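Local coordinates for protein Ika8 (Synthetic construct, PDB 6G6O) that is a computationally designed, symmetrical eight-bladed WD40-type beta-propeller, probably made as an artificial scaffold rather than for a biological function, at residues Q215-T219 and S230-T236; G271-I277 and D292-V298. All coordinates share one frame; numbering follows the deposited sequence.

Contact 1 (Q215-T219 and S230-T236); sequences QSEVT and SGAKDGT
A WD40-style polar network centred on the amide of Gln215 ties the loop entering strand 218-224 to Ser230 and Thr236, which flank the turn after strand 227-232. Gln215 starts with CG anti to its carbonyl carbon (chi1 -71°) and then bends at chi2, which lays the amide between those two hydroxyls. Ser230 OG donates to Gln215 OE1 at 2.7 Å, tilted 16° from the carbonyl plane. On the other branch, Gln215 NE2 gives an almost straight bond (175°) within its amide plane to Thr236 OG1, 2.6 Å away. Thr236 OG1 donates to Asp234 OD1 at 2.6 Å; the same oxygen takes Thr236 N, closing an Asx turn. With its proton committed there, Thr236 OG1 can only accept from NE2, which probably fixes the amide's orientation. Ala232 CB lies over one face of the amide, 3.6 Å from Gln215 NE2. Thr219 N bonds Gly231 O at 2.8 Å, and at the exposed margin Lys233 NZ makes a long salt bridge with Glu217 OE1, 3.8 Å. The whole joins the two inner strands of one blade: Ser230 OG is weakly bonded by Trp240 NE1 from strand 237-241, and Thr219 OG1 bonds the carbonyl of Ile258 in the next blade.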
ATOM      1  N   GLN A 215      -4.861  18.217   8.581  1.00 40.69           N
ATOM      2  CA  GLN A 215      -4.129  17.563   9.654  1.00 32.20           C
ATOM      3  C   GLN A 215      -2.650  17.904   9.548  1.00 34.27           C
ATOM      4  O   GLN A 215      -2.158  18.321   8.496  1.00 33.43           O
ATOM      5  CB  GLN A 215      -4.312  16.038   9.619  1.00 34.38           C
ATOM      6  CG  GLN A 215      -5.698  15.559  10.013  1.00 30.84           C
ATOM      7  CD  GLN A 215      -6.093  14.275   9.311  1.00 27.37           C
ATOM      8  OE1 GLN A 215      -6.015  14.174   8.086  1.00 32.38           O
ATOM      9  NE2 GLN A 215      -6.520  13.284  10.085  1.00 26.10           N
ATOM     10  N   SER A 216      -1.946  17.723  10.661  1.00 36.68           N
ATOM     11  CA  SER A 216      -0.495  17.806  10.708  1.00 33.67           C
ATOM     12  C   SER A 216       0.075  16.416  10.954  1.00 33.74           C
ATOM     13  O   SER A 216      -0.446  15.660  11.780  1.00 40.00           O
ATOM     14  CB  SER A 216      -0.028  18.771  11.802  1.00 40.09           C
ATOM     15  OG  SER A 216      -0.411  20.102  11.506  1.00 40.37           O
ATOM     16  N   GLU A 217       1.145  16.086  10.228  1.00 28.34           N
ATOM     17  CA  GLU A 217       1.761  14.763  10.277  1.00 31.96           C
ATOM     18  C   GLU A 217       0.761  13.664   9.945  1.00 32.71           C
ATOM     19  O   GLU A 217       0.283  12.967  10.846  1.00 33.88           O
ATOM     20  CB  GLU A 217       2.374  14.484  11.653  1.00 37.40           C
ATOM     21  CG  GLU A 217       3.185  15.614  12.253  1.00 33.28           C
ATOM     22  CD  GLU A 217       3.803  15.220  13.581  1.00 28.54           C
ATOM     23  OE1 GLU A 217       4.736  14.389  13.581  1.00 33.40           O
ATOM     24  OE2 GLU A 217       3.349  15.729  14.627  1.00 31.57           O
ATOM     25  N   VAL A 218       0.435  13.492   8.670  1.00 26.84           N
ATOM     26  CA  VAL A 218      -0.422  12.382   8.273  1.00 28.97           C
ATOM     27  C   VAL A 218       0.424  11.122   8.154  1.00 31.66           C
ATOM     28  O   VAL A 218       1.604  11.165   7.787  1.00 27.86           O
ATOM     29  CB  VAL A 218      -1.174  12.691   6.962  1.00 30.51           C
ATOM     30  CG1 VAL A 218      -1.946  13.995   7.089  1.00 27.91           C
ATOM     31  CG2 VAL A 218      -0.219  12.738   5.781  1.00 34.70           C
ATOM     32  N   THR A 219      -0.180   9.986   8.494  1.00 31.13           N
ATOM     33  CA  THR A 219       0.516   8.707   8.502  1.00 25.85           C
ATOM     34  C   THR A 219       0.055   7.757   7.411  1.00 26.90           C
ATOM     35  O   THR A 219       0.858   6.954   6.932  1.00 31.85           O
ATOM     36  CB  THR A 219       0.341   8.011   9.858  1.00 31.34           C
ATOM     37  OG1 THR A 219      -1.053   7.783  10.102  1.00 27.22           O
ATOM     38  CG2 THR A 219       0.902   8.874  10.972  1.00 27.23           C
ATOM     39  N   SER A 230      -7.539  10.482   5.017  1.00 23.28           N
ATOM     40  CA  SER A 230      -6.273  10.786   5.668  1.00 23.42           C
ATOM     41  C   SER A 230      -6.356  10.443   7.146  1.00 23.14           C
ATOM     42  O   SER A 230      -7.295  10.858   7.834  1.00 26.76           O
ATOM     43  CB  SER A 230      -5.906  12.263   5.490  1.00 17.92           C
ATOM     44  OG  SER A 230      -6.988  13.108   5.834  1.00 22.75           O
ATOM     45  N   GLY A 231      -5.377   9.685   7.626  1.00 22.60           N
ATOM     46  CA  GLY A 231      -5.221   9.399   9.046  1.00 17.96           C
ATOM     47  C   GLY A 231      -3.961  10.069   9.558  1.00 20.73           C
ATOM     48  O   GLY A 231      -2.951  10.127   8.851  1.00 26.31           O
ATOM     49  N   ALA A 232      -4.024  10.579  10.785  1.00 20.96           N
ATOM     50  CA  ALA A 232      -2.929  11.345  11.360  1.00 25.29           C
ATOM     51  C   ALA A 232      -2.522  10.753  12.703  1.00 22.95           C
ATOM     52  O   ALA A 232      -3.167   9.846  13.234  1.00 21.83           O
ATOM     53  CB  ALA A 232      -3.306  12.822  11.523  1.00 24.76           C
ATOM     54  N   LYS A 233      -1.429  11.291  13.250  1.00 28.31           N
ATOM     55  CA  LYS A 233      -0.914  10.805  14.525  1.00 26.76           C
ATOM     56  C   LYS A 233      -1.853  11.131  15.680  1.00 23.25           C
ATOM     57  O   LYS A 233      -1.904  10.383  16.661  1.00 29.87           O
ATOM     58  CB  LYS A 233       0.473  11.393  14.791  1.00 27.83           C
ATOM     59  CG  LYS A 233       1.455  11.211  13.646  1.00 23.88           C
ATOM     60  CD  LYS A 233       2.890  11.180  14.144  1.00 29.48           C
ATOM     61  CE  LYS A 233       3.857  10.852  13.017  1.00 29.33           C
ATOM     62  NZ  LYS A 233       5.238  10.606  13.518  1.00 31.70           N
ATOM     63  N   ASP A 234      -2.597  12.231  15.587  1.00 23.51           N
ATOM     64  CA  ASP A 234      -3.533  12.595  16.645  1.00 25.07           C
ATOM     65  C   ASP A 234      -4.793  11.737  16.641  1.00 28.36           C
ATOM     66  O   ASP A 234      -5.694  11.988  17.449  1.00 32.64           O
ATOM     67  CB  ASP A 234      -3.910  14.079  16.538  1.00 26.02           C
ATOM     68  CG  ASP A 234      -4.632  14.416  15.244  1.00 27.71           C
ATOM     69  OD1 ASP A 234      -4.698  13.556  14.342  1.00 33.22           O
ATOM     70  OD2 ASP A 234      -5.140  15.551  15.130  1.00 31.85           O
ATOM     71  N   GLY A 235      -4.878  10.742  15.760  1.00 25.66           N
ATOM     72  CA  GLY A 235      -6.004   9.837  15.720  1.00 25.16           C
ATOM     73  C   GLY A 235      -7.139  10.251  14.814  1.00 23.00           C
ATOM     74  O   GLY A 235      -8.148   9.539  14.750  1.00 22.73           O
ATOM     75  N   THR A 236      -7.008  11.369  14.108  1.00 25.56           N
ATOM     76  CA  THR A 236      -8.100  11.886  13.299  1.00 24.31           C
ATOM     77  C   THR A 236      -8.115  11.217  11.930  1.00 25.61           C
ATOM     78  O   THR A 236      -7.092  11.170  11.240  1.00 27.84           O
ATOM     79  CB  THR A 236      -7.971  13.402  13.145  1.00 24.89           C
ATOM     80  OG1 THR A 236      -6.680  13.720  12.611  1.00 28.83           O
ATOM     81  CG2 THR A 236      -8.133  14.085  14.493  1.00 27.09           C
TER

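Contact 2 (G271-I277 and D292-V298)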
ATOM      1  N   GLY A 271      -7.085   1.409  11.060  1.00 15.29           N
ATOM      2  CA  GLY A 271      -6.405   0.778  12.174  1.00 17.85           C
ATOM      3  C   GLY A 271      -5.527   1.796  12.876  1.00 21.52           C
ATOM      4  O   GLY A 271      -4.993   2.711  12.244  1.00 18.26           O
ATOM      5  N   ALA A 272      -5.387   1.642  14.188  1.00 18.98           N
ATOM      6  CA  ALA A 272      -4.605   2.561  14.999  1.00 15.41           C
ATOM      7  C   ALA A 272      -3.428   1.832  15.632  1.00 15.74           C
ATOM      8  O   ALA A 272      -3.326   0.603  15.592  1.00 17.75           O
ATOM      9  CB  ALA A 272      -5.470   3.220  16.080  1.00 15.01           C
ATOM     10  N   ALA A 273      -2.528   2.619  16.225  1.00 19.52           N
ATOM     11  CA  ALA A 273      -1.334   2.068  16.854  1.00 16.31           C
ATOM     12  C   ALA A 273      -1.635   1.299  18.131  1.00 15.98           C
ATOM     13  O   ALA A 273      -0.750   0.599  18.632  1.00 15.82           O
ATOM     14  CB  ALA A 273      -0.333   3.185  17.152  1.00 18.80           C
ATOM     15  N   ASP A 274      -2.845   1.415  18.675  1.00 25.09           N
ATOM     16  CA  ASP A 274      -3.234   0.657  19.855  1.00 21.68           C
ATOM     17  C   ASP A 274      -3.989  -0.619  19.512  1.00 20.36           C
ATOM     18  O   ASP A 274      -4.393  -1.348  20.421  1.00 18.91           O
ATOM     19  CB  ASP A 274      -4.073   1.530  20.799  1.00 24.28           C
ATOM     20  CG  ASP A 274      -5.366   2.014  20.169  1.00 24.77           C
ATOM     21  OD1 ASP A 274      -5.603   1.741  18.973  1.00 28.61           O
ATOM     22  OD2 ASP A 274      -6.151   2.678  20.877  1.00 24.32           O
ATOM     23  N   GLY A 275      -4.186  -0.904  18.226  1.00 18.12           N
ATOM     24  CA  GLY A 275      -4.844  -2.115  17.790  1.00 16.92           C
ATOM     25  C   GLY A 275      -6.317  -1.970  17.485  1.00 13.86           C
ATOM     26  O   GLY A 275      -6.903  -2.892  16.906  1.00 19.56           O
ATOM     27  N   THR A 276      -6.930  -0.852  17.857  1.00 20.02           N
ATOM     28  CA  THR A 276      -8.344  -0.651  17.582  1.00 19.26           C
ATOM     29  C   THR A 276      -8.588  -0.551  16.081  1.00 24.31           C
ATOM     30  O   THR A 276      -7.767  -0.022  15.327  1.00 21.14           O
ATOM     31  CB  THR A 276      -8.853   0.610  18.277  1.00 20.79           C
ATOM     32  OG1 THR A 276      -8.130   1.749  17.793  1.00 27.09           O
ATOM     33  CG2 THR A 276      -8.664   0.500  19.781  1.00 25.81           C
ATOM     34  N   ILE A 277      -9.728  -1.081  15.648  1.00 20.40           N
ATOM     35  CA  ILE A 277     -10.126  -1.064  14.247  1.00 22.50           C
ATOM     36  C   ILE A 277     -11.566  -0.581  14.175  1.00 28.42           C
ATOM     37  O   ILE A 277     -12.471  -1.236  14.705  1.00 31.33           O
ATOM     38  CB  ILE A 277      -9.981  -2.444  13.586  1.00 19.71           C
ATOM     39  CG1 ILE A 277      -8.503  -2.786  13.398  1.00 15.42           C
ATOM     40  CG2 ILE A 277     -10.706  -2.473  12.251  1.00 21.29           C
ATOM     41  CD1 ILE A 277      -8.269  -4.070  12.653  1.00 18.25           C
ATOM     42  N   ASP A 292     -11.567  -3.521  19.315  1.00 40.11           N
ATOM     43  CA  ASP A 292     -10.161  -3.678  19.675  1.00 34.94           C
ATOM     44  C   ASP A 292      -9.663  -4.913  18.933  1.00 31.96           C
ATOM     45  O   ASP A 292      -9.579  -6.020  19.473  1.00 36.99           O
ATOM     46  CB  ASP A 292      -9.999  -3.799  21.184  1.00 37.19           C
ATOM     47  CG  ASP A 292     -10.541  -2.593  21.924  1.00 32.69           C
ATOM     48  OD1 ASP A 292     -11.690  -2.191  21.643  1.00 36.92           O
ATOM     49  OD2 ASP A 292      -9.823  -2.048  22.788  1.00 34.62           O
ATOM     50  N   GLY A 293      -9.352  -4.711  17.651  1.00 30.70           N
ATOM     51  CA  GLY A 293      -9.046  -5.836  16.784  1.00 21.39           C
ATOM     52  C   GLY A 293      -7.816  -6.603  17.224  1.00 20.64           C
ATOM     53  O   GLY A 293      -7.838  -7.832  17.329  1.00 29.95           O
ATOM     54  N   HIS A 294      -6.728  -5.892  17.488  1.00 18.35           N
ATOM     55  CA  HIS A 294      -5.478  -6.516  17.880  1.00 16.21           C
ATOM     56  C   HIS A 294      -4.976  -5.885  19.169  1.00 17.91           C
ATOM     57  O   HIS A 294      -5.366  -4.772  19.535  1.00 21.97           O
ATOM     58  CB  HIS A 294      -4.418  -6.385  16.780  1.00 17.63           C
ATOM     59  CG  HIS A 294      -4.848  -6.934  15.454  1.00 14.20           C
ATOM     60  ND1 HIS A 294      -4.370  -8.124  14.951  1.00 14.51           N
ATOM     61  CD2 HIS A 294      -5.708  -6.452  14.526  1.00 11.69           C
ATOM     62  CE1 HIS A 294      -4.918  -8.353  13.771  1.00 11.55           C
ATOM     63  NE2 HIS A 294      -5.734  -7.354  13.491  1.00 11.28           N
ATOM     64  N   GLN A 295      -4.111  -6.620  19.865  1.00 25.44           N
ATOM     65  CA  GLN A 295      -3.436  -6.101  21.046  1.00 24.84           C
ATOM     66  C   GLN A 295      -2.197  -5.288  20.702  1.00 23.69           C
ATOM     67  O   GLN A 295      -1.496  -4.847  21.618  1.00 22.76           O
ATOM     68  CB  GLN A 295      -3.035  -7.242  21.983  1.00 30.06           C
ATOM     69  CG  GLN A 295      -4.152  -8.196  22.354  1.00 32.87           C
ATOM     70  CD  GLN A 295      -3.640  -9.377  23.153  1.00 32.69           C
ATOM     71  OE1 GLN A 295      -2.582  -9.302  23.780  1.00 27.60           O
ATOM     72  NE2 GLN A 295      -4.385 -10.476  23.130  1.00 45.48           N
ATOM     73  N   SER A 296      -1.903  -5.098  19.418  1.00 21.66           N
ATOM     74  CA  SER A 296      -0.742  -4.341  18.983  1.00 19.23           C
ATOM     75  C   SER A 296      -1.132  -3.481  17.791  1.00 19.20           C
ATOM     76  O   SER A 296      -2.214  -3.629  17.218  1.00 16.91           O
ATOM     77  CB  SER A 296       0.431  -5.262  18.622  1.00 19.13           C
ATOM     78  OG  SER A 296       1.297  -5.445  19.727  1.00 24.72           O
ATOM     79  N   GLU A 297      -0.223  -2.581  17.418  1.00 19.63           N
ATOM     80  CA  GLU A 297      -0.471  -1.633  16.340  1.00 13.30           C
ATOM     81  C   GLU A 297      -0.881  -2.346  15.058  1.00 13.63           C
ATOM     82  O   GLU A 297      -0.222  -3.292  14.621  1.00 17.65           O
ATOM     83  CB  GLU A 297       0.784  -0.793  16.098  1.00 20.80           C
ATOM     84  CG  GLU A 297       0.908  -0.234  14.692  1.00 15.82           C
ATOM     85  CD  GLU A 297       2.225   0.480  14.471  1.00 12.82           C
ATOM     86  OE1 GLU A 297       2.654   1.231  15.372  1.00 11.92           O
ATOM     87  OE2 GLU A 297       2.833   0.289  13.398  1.00 15.11           O
ATOM     88  N   VAL A 298      -1.985  -1.893  14.467  1.00 12.40           N
ATOM     89  CA  VAL A 298      -2.405  -2.404  13.168  1.00 13.33           C
ATOM     90  C   VAL A 298      -1.447  -1.873  12.109  1.00 16.40           C
ATOM     91  O   VAL A 298      -1.322  -0.658  11.920  1.00 14.16           O
ATOM     92  CB  VAL A 298      -3.854  -2.006  12.864  1.00 10.70           C
ATOM     93  CG1 VAL A 298      -4.309  -2.621  11.551  1.00 17.15           C
ATOM     94  CG2 VAL A 298      -4.771  -2.429  14.002  1.00 17.34           C
TER
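Val298, at the start of strand 298-303, packs against Gly271 and Gly275, fastening the inter-blade loop to the turn of the preceding blade. Its backbone N donates to Ala272 O at 3.0 Å, from the face of that carbonyl opposite to Gly275 N. From there CB lies 3.8 Å from Gly271 CA, where a side chain would clash with Val298. CG1, anti to the backbone N (chi1 -176°), stays over the same glycine, while CG2 approaches Gly275 O and meets Ile277 CG1 at 3.8 Å. Ile277 CD1 in turn touches the edge of the His294 ring, 4.0 Å from CD2. His294 N bonds Gly275 O at 3.1 Å, so the loop also grips the far end of the type I turn. Overlapping its end is an Asx turn, in which Asp274 OD1 accepts from Thr276 N and, at 2.8 Å, from Thr276 OG1. A valine in place of Thr276 would probably leave Asp274 OD1 with the backbone N but without the hydroxyl, and His254 ND1 without its mate. The loop thus spans two blades: His294 is fixed by Ser310 and Thr316 of the blade ahead, whereas Val298 also packs on Ala260 of strand 258-264 behind.

Contacts 1 and 2 follow each other along the chain and around the propeller, their centres 16 Å apart and their nearest atoms about 7 Å apart. The loop carrying His254, and strand 258-264 after it, lie between them: His254 shares a backbone hydrogen bond with Gly235 of contact 1, and its ring bonds Thr276 of contact 2. The Ile258 backbone bonds contact 1, while Thr259 bonds Gly271 and Val298 of contact 2. Contact 1 lies within a blade, contact 2 across a blade boundary. Gln215 takes a serine and a threonine as His294 does, and appears to occupy the histidine's place in the usual WD40 network. No active site or ligand is described for this design.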